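Local coordinates for putative capsid protein of prophage (Escherichia coli CFT073, PDB 3BQW), which probably forms the shell of a phage capsid, as a prophage-encoded member of the phage major capsid protein E family, at residues H91-M102 and R116-R127. Numbering follows the deposited sequence.
Sequences HEIDPTKTIMRM and RRMRLITGNMRR
Residues 91-95 run along helix 116-127 against its chain direction, His91 lying nearest Asn124, Ile93 nearest Leu120 and Pro95 nearest Arg117, and a type I turn from Asp94 to Lys97 then redirects the chain around Arg116. Asp94 OD1 steadies that bend as an Asx turn, accepting from both Thr96 N and Thr96 OG1. Ile93 anchors the apolar middle: CG2, anti to the backbone N, lies on Leu120 CB (3.8 Å), while CD1 reaches across Ile121 CG1. This joins a mixed sheet, in which strand 90-92 pairs antiparallel with strand 327-338, to the long helix 113-146, consistent with the spine helix of HK97-type coat proteins. Ile99 CD1 sits over the centre of the Arg116 guanidinium, 3.5 Å above the plane, and CG2 covers the Arg119 group nearer its rim. Arg116 NH2 bonds weakly to Pro95 O (3.5 Å), with Lys97 O 2.9 Å from NH2, whereas NH1 binds Leu110 O and a water shared with Ile99 N. Arg119 donates from NH2 to Met100 O (3.1 Å) and pairs through NH1 with Glu105. Arg127 CD packs 3.4 Å from His91 CE1, and Arg127 NH1, bonding from above the amide plane, positions Asn124 OD1 3.3 Å from His91 CG, ring and amide planes 29° apart.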
ATOM      1  N   HIS A  91      17.368  10.973   4.648  1.00 30.77           N
ATOM      2  CA  HIS A  91      17.135  12.213   5.359  1.00 31.27           C
ATOM      3  C   HIS A  91      18.412  12.584   6.085  1.00 30.60           C
ATOM      4  O   HIS A  91      19.133  11.711   6.554  1.00 29.87           O
ATOM      5  CB  HIS A  91      16.039  12.035   6.413  1.00 31.85           C
ATOM      6  CG  HIS A  91      14.670  11.777   5.855  1.00 36.03           C
ATOM      7  ND1 HIS A  91      13.679  12.739   5.835  1.00 38.77           N
ATOM      8  CD2 HIS A  91      14.114  10.653   5.341  1.00 37.53           C
ATOM      9  CE1 HIS A  91      12.582  12.215   5.308  1.00 39.32           C
ATOM     10  NE2 HIS A  91      12.827  10.955   4.992  1.00 38.23           N
ATOM     11  N   GLU A  92      18.655  13.882   6.204  1.00 30.46           N
ATOM     12  CA  GLU A  92      19.724  14.405   7.045  1.00 30.84           C
ATOM     13  C   GLU A  92      19.367  14.273   8.542  1.00 29.84           C
ATOM     14  O   GLU A  92      18.195  14.420   8.944  1.00 30.32           O
ATOM     15  CB  GLU A  92      20.031  15.867   6.686  1.00 30.60           C
ATOM     16  CG  GLU A  92      21.036  16.528   7.661  1.00 33.06           C
ATOM     17  CD  GLU A  92      21.380  17.984   7.325  1.00 33.45           C
ATOM     18  OE1 GLU A  92      20.963  18.471   6.248  1.00 36.25           O
ATOM     19  OE2 GLU A  92      22.071  18.634   8.156  1.00 37.06           O
ATOM     20  N   ILE A  93      20.374  13.970   9.350  1.00 28.97           N
ATOM     21  CA  ILE A  93      20.233  13.902  10.802  1.00 28.43           C
ATOM     22  C   ILE A  93      20.785  15.200  11.365  1.00 29.27           C
ATOM     23  O   ILE A  93      21.994  15.367  11.482  1.00 29.97           O
ATOM     24  CB  ILE A  93      20.975  12.690  11.393  1.00 27.79           C
ATOM     25  CG1 ILE A  93      20.516  11.394  10.692  1.00 26.69           C
ATOM     26  CG2 ILE A  93      20.822  12.643  12.935  1.00 25.66           C
ATOM     27  CD1 ILE A  93      19.055  10.990  10.913  1.00 23.12           C
ATOM     28  N   ASP A  94      19.888  16.134  11.658  1.00 30.09           N
ATOM     29  CA  ASP A  94      20.258  17.475  12.092  1.00 30.96           C
ATOM     30  C   ASP A  94      20.066  17.607  13.593  1.00 31.15           C
ATOM     31  O   ASP A  94      18.955  17.801  14.054  1.00 31.10           O
ATOM     32  CB  ASP A  94      19.391  18.511  11.377  1.00 31.06           C
ATOM     33  CG  ASP A  94      19.726  19.945  11.779  1.00 32.15           C
ATOM     34  OD1 ASP A  94      20.426  20.195  12.801  1.00 33.63           O
ATOM     35  OD2 ASP A  94      19.250  20.835  11.059  1.00 35.56           O
ATOM     36  N   PRO A  95      21.158  17.548  14.362  1.00 32.26           N
ATOM     37  CA  PRO A  95      20.998  17.583  15.823  1.00 32.44           C
ATOM     38  C   PRO A  95      20.586  18.929  16.392  1.00 32.24           C
ATOM     39  O   PRO A  95      20.360  19.025  17.592  1.00 32.59           O
ATOM     40  CB  PRO A  95      22.380  17.179  16.341  1.00 32.81           C
ATOM     41  CG  PRO A  95      23.319  17.558  15.245  1.00 32.80           C
ATOM     42  CD  PRO A  95      22.573  17.444  13.958  1.00 32.03           C
ATOM     43  N   THR A  96      20.464  19.953  15.556  1.00 31.93           N
ATOM     44  CA  THR A  96      19.976  21.232  16.031  1.00 31.88           C
ATOM     45  C   THR A  96      18.441  21.285  16.106  1.00 31.56           C
ATOM     46  O   THR A  96      17.899  22.266  16.578  1.00 31.73           O
ATOM     47  CB  THR A  96      20.497  22.401  15.147  1.00 31.97           C
ATOM     48  OG1 THR A  96      19.698  22.484  13.962  1.00 32.69           O
ATOM     49  N   LYS A  97      17.737  20.258  15.621  1.00 31.69           N
ATOM     50  CA  LYS A  97      16.276  20.242  15.697  1.00 31.27           C
ATOM     51  C   LYS A  97      15.801  20.236  17.162  1.00 30.83           C
ATOM     52  O   LYS A  97      16.458  19.683  18.038  1.00 30.68           O
ATOM     53  CB  LYS A  97      15.708  18.998  15.003  1.00 31.74           C
ATOM     54  CG  LYS A  97      15.899  18.888  13.477  1.00 32.68           C
ATOM     55  CD  LYS A  97      15.227  20.014  12.753  1.00 35.15           C
ATOM     56  CE  LYS A  97      15.064  19.749  11.269  1.00 38.22           C
ATOM     57  NZ  LYS A  97      14.244  20.855  10.639  1.00 41.51           N
ATOM     58  N   THR A  98      14.648  20.841  17.417  1.00 30.86           N
ATOM     59  CA  THR A  98      13.920  20.634  18.676  1.00 30.37           C
ATOM     60  C   THR A  98      13.237  19.265  18.635  1.00 30.91           C
ATOM     61  O   THR A  98      12.499  18.966  17.718  1.00 30.64           O
ATOM     62  CB  THR A  98      12.892  21.729  18.895  1.00 30.08           C
ATOM     63  OG1 THR A  98      13.531  22.985  18.678  1.00 28.21           O
ATOM     64  CG2 THR A  98      12.315  21.683  20.327  1.00 29.16           C
ATOM     65  N   ILE A  99      13.536  18.423  19.614  1.00 31.75           N
ATOM     66  CA  ILE A  99      13.010  17.066  19.656  1.00 32.55           C
ATOM     67  C   ILE A  99      11.744  17.055  20.513  1.00 33.90           C
ATOM     68  O   ILE A  99      11.753  17.475  21.668  1.00 33.86           O
ATOM     69  CB  ILE A  99      14.060  16.052  20.178  1.00 32.39           C
ATOM     70  CG1 ILE A  99      15.200  15.932  19.171  1.00 31.87           C
ATOM     71  CG2 ILE A  99      13.425  14.690  20.407  1.00 31.23           C
ATOM     72  CD1 ILE A  99      16.445  15.289  19.739  1.00 34.33           C
ATOM     73  N   MET A 100      10.650  16.616  19.906  1.00 35.73           N
ATOM     74  CA  MET A 100       9.369  16.517  20.581  1.00 37.14           C
ATOM     75  C   MET A 100       9.450  15.307  21.486  1.00 39.70           C
ATOM     76  O   MET A 100       9.779  14.221  21.020  1.00 39.90           O
ATOM     77  CB  MET A 100       8.263  16.332  19.555  1.00 37.08           C
ATOM     78  CG  MET A 100       6.852  16.474  20.079  1.00 36.77           C
ATOM     79  SD  MET A 100       5.627  16.093  18.801  1.00 34.81           S
ATOM     80  CE  MET A 100       6.100  17.338  17.620  1.00 38.08           C
ATOM     81  N   ARG A 101       9.226  15.482  22.765  1.00 42.26           N
ATOM     82  CA  ARG A 101       9.024  14.349  23.607  1.00 44.45           C
ATOM     83  C   ARG A 101       7.611  13.993  23.920  1.00 46.39           C
ATOM     84  O   ARG A 101       6.745  14.800  24.084  1.00 45.63           O
ATOM     85  CB  ARG A 101       9.851  14.395  24.849  1.00 44.61           C
ATOM     86  CG  ARG A 101       9.673  15.588  25.605  1.00 46.34           C
ATOM     87  CD  ARG A 101       9.833  15.332  27.047  1.00 49.59           C
ATOM     88  NE  ARG A 101      10.215  16.579  27.685  1.00 51.36           N
ATOM     89  CZ  ARG A 101       9.713  17.012  28.826  1.00 53.01           C
ATOM     90  NH1 ARG A 101       8.815  16.283  29.456  1.00 54.86           N
ATOM     91  NH2 ARG A 101      10.113  18.170  29.335  1.00 52.38           N
ATOM     92  N   MET A 102       7.402  12.712  23.988  1.00 49.02           N
ATOM     93  CA  MET A 102       6.111  12.188  24.267  1.00 51.37           C
ATOM     94  C   MET A 102       5.818  12.339  25.731  1.00 53.02           C
ATOM     95  O   MET A 102       6.692  12.315  26.544  1.00 53.10           O
ATOM     96  CB  MET A 102       6.047  10.762  23.779  1.00 51.75           C
ATOM     97  CG  MET A 102       6.916  10.531  22.497  1.00 52.35           C
ATOM     98  SD  MET A 102       6.738  11.684  21.114  1.00 52.92           S
ATOM     99  CE  MET A 102       5.931  10.570  20.056  1.00 53.68           C
ATOM    100  N   ARG A 116      19.901  12.003  21.438  1.00 34.88           N
ATOM    101  CA  ARG A 116      19.245  12.873  20.488  1.00 34.08           C
ATOM    102  C   ARG A 116      19.487  12.445  19.044  1.00 32.83           C
ATOM    103  O   ARG A 116      18.585  12.519  18.239  1.00 31.68           O
ATOM    104  CB  ARG A 116      19.712  14.307  20.670  1.00 33.83           C
ATOM    105  CG  ARG A 116      19.405  14.903  22.037  1.00 35.38           C
ATOM    106  CD  ARG A 116      20.112  16.225  22.162  1.00 36.50           C
ATOM    107  NE  ARG A 116      19.630  17.135  21.133  1.00 37.31           N
ATOM    108  CZ  ARG A 116      18.491  17.813  21.214  1.00 38.20           C
ATOM    109  NH1 ARG A 116      17.720  17.695  22.299  1.00 38.87           N
ATOM    110  NH2 ARG A 116      18.114  18.607  20.208  1.00 38.08           N
ATOM    111  N   ARG A 117      20.706  12.025  18.713  1.00 32.33           N
ATOM    112  CA  ARG A 117      20.974  11.508  17.370  1.00 32.39           C
ATOM    113  C   ARG A 117      20.108  10.273  17.143  1.00 30.89           C
ATOM    114  O   ARG A 117      19.484  10.146  16.094  1.00 29.84           O
ATOM    115  CB  ARG A 117      22.462  11.196  17.141  1.00 32.52           C
ATOM    116  CG  ARG A 117      23.287  12.387  16.611  1.00 34.05           C
ATOM    117  CD  ARG A 117      24.797  12.060  16.474  1.00 34.95           C
ATOM    118  NE  ARG A 117      25.035  10.939  15.550  1.00 38.03           N
ATOM    119  CZ  ARG A 117      25.242   9.668  15.904  1.00 39.07           C
ATOM    120  NH1 ARG A 117      25.313   9.311  17.181  1.00 40.86           N
ATOM    121  NH2 ARG A 117      25.431   8.745  14.966  1.00 38.74           N
ATOM    122  N   MET A 118      20.043   9.404  18.153  1.00 30.08           N
ATOM    123  CA  MET A 118      19.245   8.178  18.086  1.00 30.12           C
ATOM    124  C   MET A 118      17.782   8.475  17.829  1.00 28.44           C
ATOM    125  O   MET A 118      17.157   7.797  17.034  1.00 27.68           O
ATOM    126  CB  MET A 118      19.322   7.370  19.387  1.00 30.33           C
ATOM    127  CG  MET A 118      20.690   6.845  19.769  1.00 34.82           C
ATOM    128  SD  MET A 118      21.389   5.644  18.669  1.00 38.93           S
ATOM    129  CE  MET A 118      19.870   5.041  17.833  1.00 36.48           C
ATOM    130  N   ARG A 119      17.238   9.464  18.535  1.00 27.67           N
ATOM    131  CA  ARG A 119      15.862   9.912  18.308  1.00 27.56           C
ATOM    132  C   ARG A 119      15.629  10.371  16.880  1.00 26.24           C
ATOM    133  O   ARG A 119      14.590  10.070  16.294  1.00 26.88           O
ATOM    134  CB  ARG A 119      15.490  11.065  19.235  1.00 28.25           C
ATOM    135  CG  ARG A 119      15.445  10.699  20.697  1.00 31.17           C
ATOM    136  CD  ARG A 119      14.312   9.728  21.025  1.00 36.26           C
ATOM    137  NE  ARG A 119      12.990  10.191  20.583  1.00 38.10           N
ATOM    138  CZ  ARG A 119      12.232  11.077  21.229  1.00 39.65           C
ATOM    139  NH1 ARG A 119      12.656  11.667  22.335  1.00 42.81           N
ATOM    140  NH2 ARG A 119      11.046  11.393  20.749  1.00 40.84           N
ATOM    141  N   LEU A 120      16.567  11.132  16.331  1.00 25.04           N
ATOM    142  CA  LEU A 120      16.439  11.619  14.950  1.00 24.22           C
ATOM    143  C   LEU A 120      16.572  10.503  13.933  1.00 23.11           C
ATOM    144  O   LEU A 120      15.846  10.490  12.937  1.00 22.24           O
ATOM    145  CB  LEU A 120      17.458  12.714  14.664  1.00 24.27           C
ATOM    146  CG  LEU A 120      17.267  13.989  15.497  1.00 25.90           C
ATOM    147  CD1 LEU A 120      18.396  14.953  15.243  1.00 27.43           C
ATOM    148  CD2 LEU A 120      15.947  14.623  15.220  1.00 25.29           C
ATOM    149  N   ILE A 121      17.491   9.563  14.198  1.00 22.41           N
ATOM    150  CA  ILE A 121      17.747   8.444  13.312  1.00 22.62           C
ATOM    151  C   ILE A 121      16.515   7.552  13.237  1.00 23.12           C
ATOM    152  O   ILE A 121      16.031   7.253  12.139  1.00 23.31           O
ATOM    153  CB  ILE A 121      18.989   7.628  13.737  1.00 23.32           C
ATOM    154  CG1 ILE A 121      20.273   8.411  13.412  1.00 22.44           C
ATOM    155  CG2 ILE A 121      19.008   6.261  13.043  1.00 23.13           C
ATOM    156  CD1 ILE A 121      21.480   7.959  14.183  1.00 22.92           C
ATOM    157  N   THR A 122      15.986   7.179  14.399  1.00 22.94           N
ATOM    158  CA  THR A 122      14.839   6.294  14.486  1.00 23.17           C
ATOM    159  C   THR A 122      13.586   6.986  13.958  1.00 24.00           C
ATOM    160  O   THR A 122      12.731   6.352  13.301  1.00 23.51           O
ATOM    161  CB  THR A 122      14.604   5.811  15.933  1.00 23.88           C
ATOM    162  OG1 THR A 122      14.568   6.922  16.838  1.00 23.30           O
ATOM    163  CG2 THR A 122      15.718   4.817  16.392  1.00 21.68           C
ATOM    164  N   GLY A 123      13.474   8.290  14.227  1.00 23.89           N
ATOM    165  CA  GLY A 123      12.361   9.077  13.690  1.00 23.19           C
ATOM    166  C   GLY A 123      12.341   9.092  12.173  1.00 23.07           C
ATOM    167  O   GLY A 123      11.286   8.948  11.557  1.00 24.11           O
ATOM    168  N   ASN A 124      13.505   9.279  11.568  1.00 23.22           N
ATOM    169  CA  ASN A 124      13.643   9.284  10.116  1.00 23.01           C
ATOM    170  C   ASN A 124      13.517   7.894   9.519  1.00 22.68           C
ATOM    171  O   ASN A 124      12.971   7.736   8.422  1.00 23.05           O
ATOM    172  CB  ASN A 124      14.937   9.961   9.691  1.00 23.67           C
ATOM    173  CG  ASN A 124      14.858  11.482   9.811  1.00 25.59           C
ATOM    174  OD1 ASN A 124      14.080  12.109   9.126  1.00 26.44           O
ATOM    175  ND2 ASN A 124      15.651  12.064  10.707  1.00 28.84           N
ATOM    176  N   MET A 125      13.965   6.877  10.238  1.00 22.38           N
ATOM    177  CA  MET A 125      13.735   5.499   9.814  1.00 22.14           C
ATOM    178  C   MET A 125      12.252   5.202   9.723  1.00 22.80           C
ATOM    179  O   MET A 125      11.811   4.595   8.740  1.00 22.63           O
ATOM    180  CB  MET A 125      14.391   4.495  10.778  1.00 22.68           C
ATOM    181  CG  MET A 125      15.916   4.342  10.643  1.00 23.58           C
ATOM    182  SD  MET A 125      16.654   3.182  11.840  1.00 19.74           S
ATOM    183  CE  MET A 125      15.945   1.703  11.144  1.00 17.38           C
ATOM    184  N   ARG A 126      11.483   5.599  10.744  1.00 23.35           N
ATOM    185  CA  ARG A 126      10.035   5.392  10.740  1.00 24.87           C
ATOM    186  C   ARG A 126       9.359   6.096   9.564  1.00 24.63           C
ATOM    187  O   ARG A 126       8.434   5.575   8.975  1.00 24.23           O
ATOM    188  CB  ARG A 126       9.374   5.847  12.059  1.00 24.53           C
ATOM    189  CG  ARG A 126       9.644   4.908  13.245  1.00 25.98           C
ATOM    190  CD  ARG A 126       8.746   5.185  14.461  1.00 27.69           C
ATOM    191  NE  ARG A 126       8.592   6.605  14.810  1.00 28.31           N
ATOM    192  CZ  ARG A 126       9.420   7.301  15.582  1.00 30.58           C
ATOM    193  NH1 ARG A 126      10.499   6.747  16.121  1.00 33.92           N
ATOM    194  NH2 ARG A 126       9.169   8.582  15.821  1.00 31.06           N
ATOM    195  N   ARG A 127       9.826   7.289   9.251  1.00 25.21           N
ATOM    196  CA  ARG A 127       9.286   8.097   8.158  1.00 26.71           C
ATOM    197  C   ARG A 127       9.637   7.466   6.798  1.00 25.40           C
ATOM    198  O   ARG A 127       8.829   7.478   5.872  1.00 24.91           O
ATOM    199  CB  ARG A 127       9.869   9.500   8.330  1.00 27.12           C
ATOM    200  CG  ARG A 127       9.650  10.529   7.266  1.00 30.51           C
ATOM    201  CD  ARG A 127      10.302  11.869   7.741  1.00 32.39           C
ATOM    202  NE  ARG A 127       9.603  12.389   8.929  1.00 36.67           N
ATOM    203  CZ  ARG A 127      10.110  12.549  10.159  1.00 40.02           C
ATOM    204  NH1 ARG A 127      11.386  12.281  10.463  1.00 41.50           N
ATOM    205  NH2 ARG A 127       9.315  13.017  11.115  1.00 40.21           N
TER
HETATM  206  O   HOH W   1      15.133  19.632  22.030  1.00 23.57           O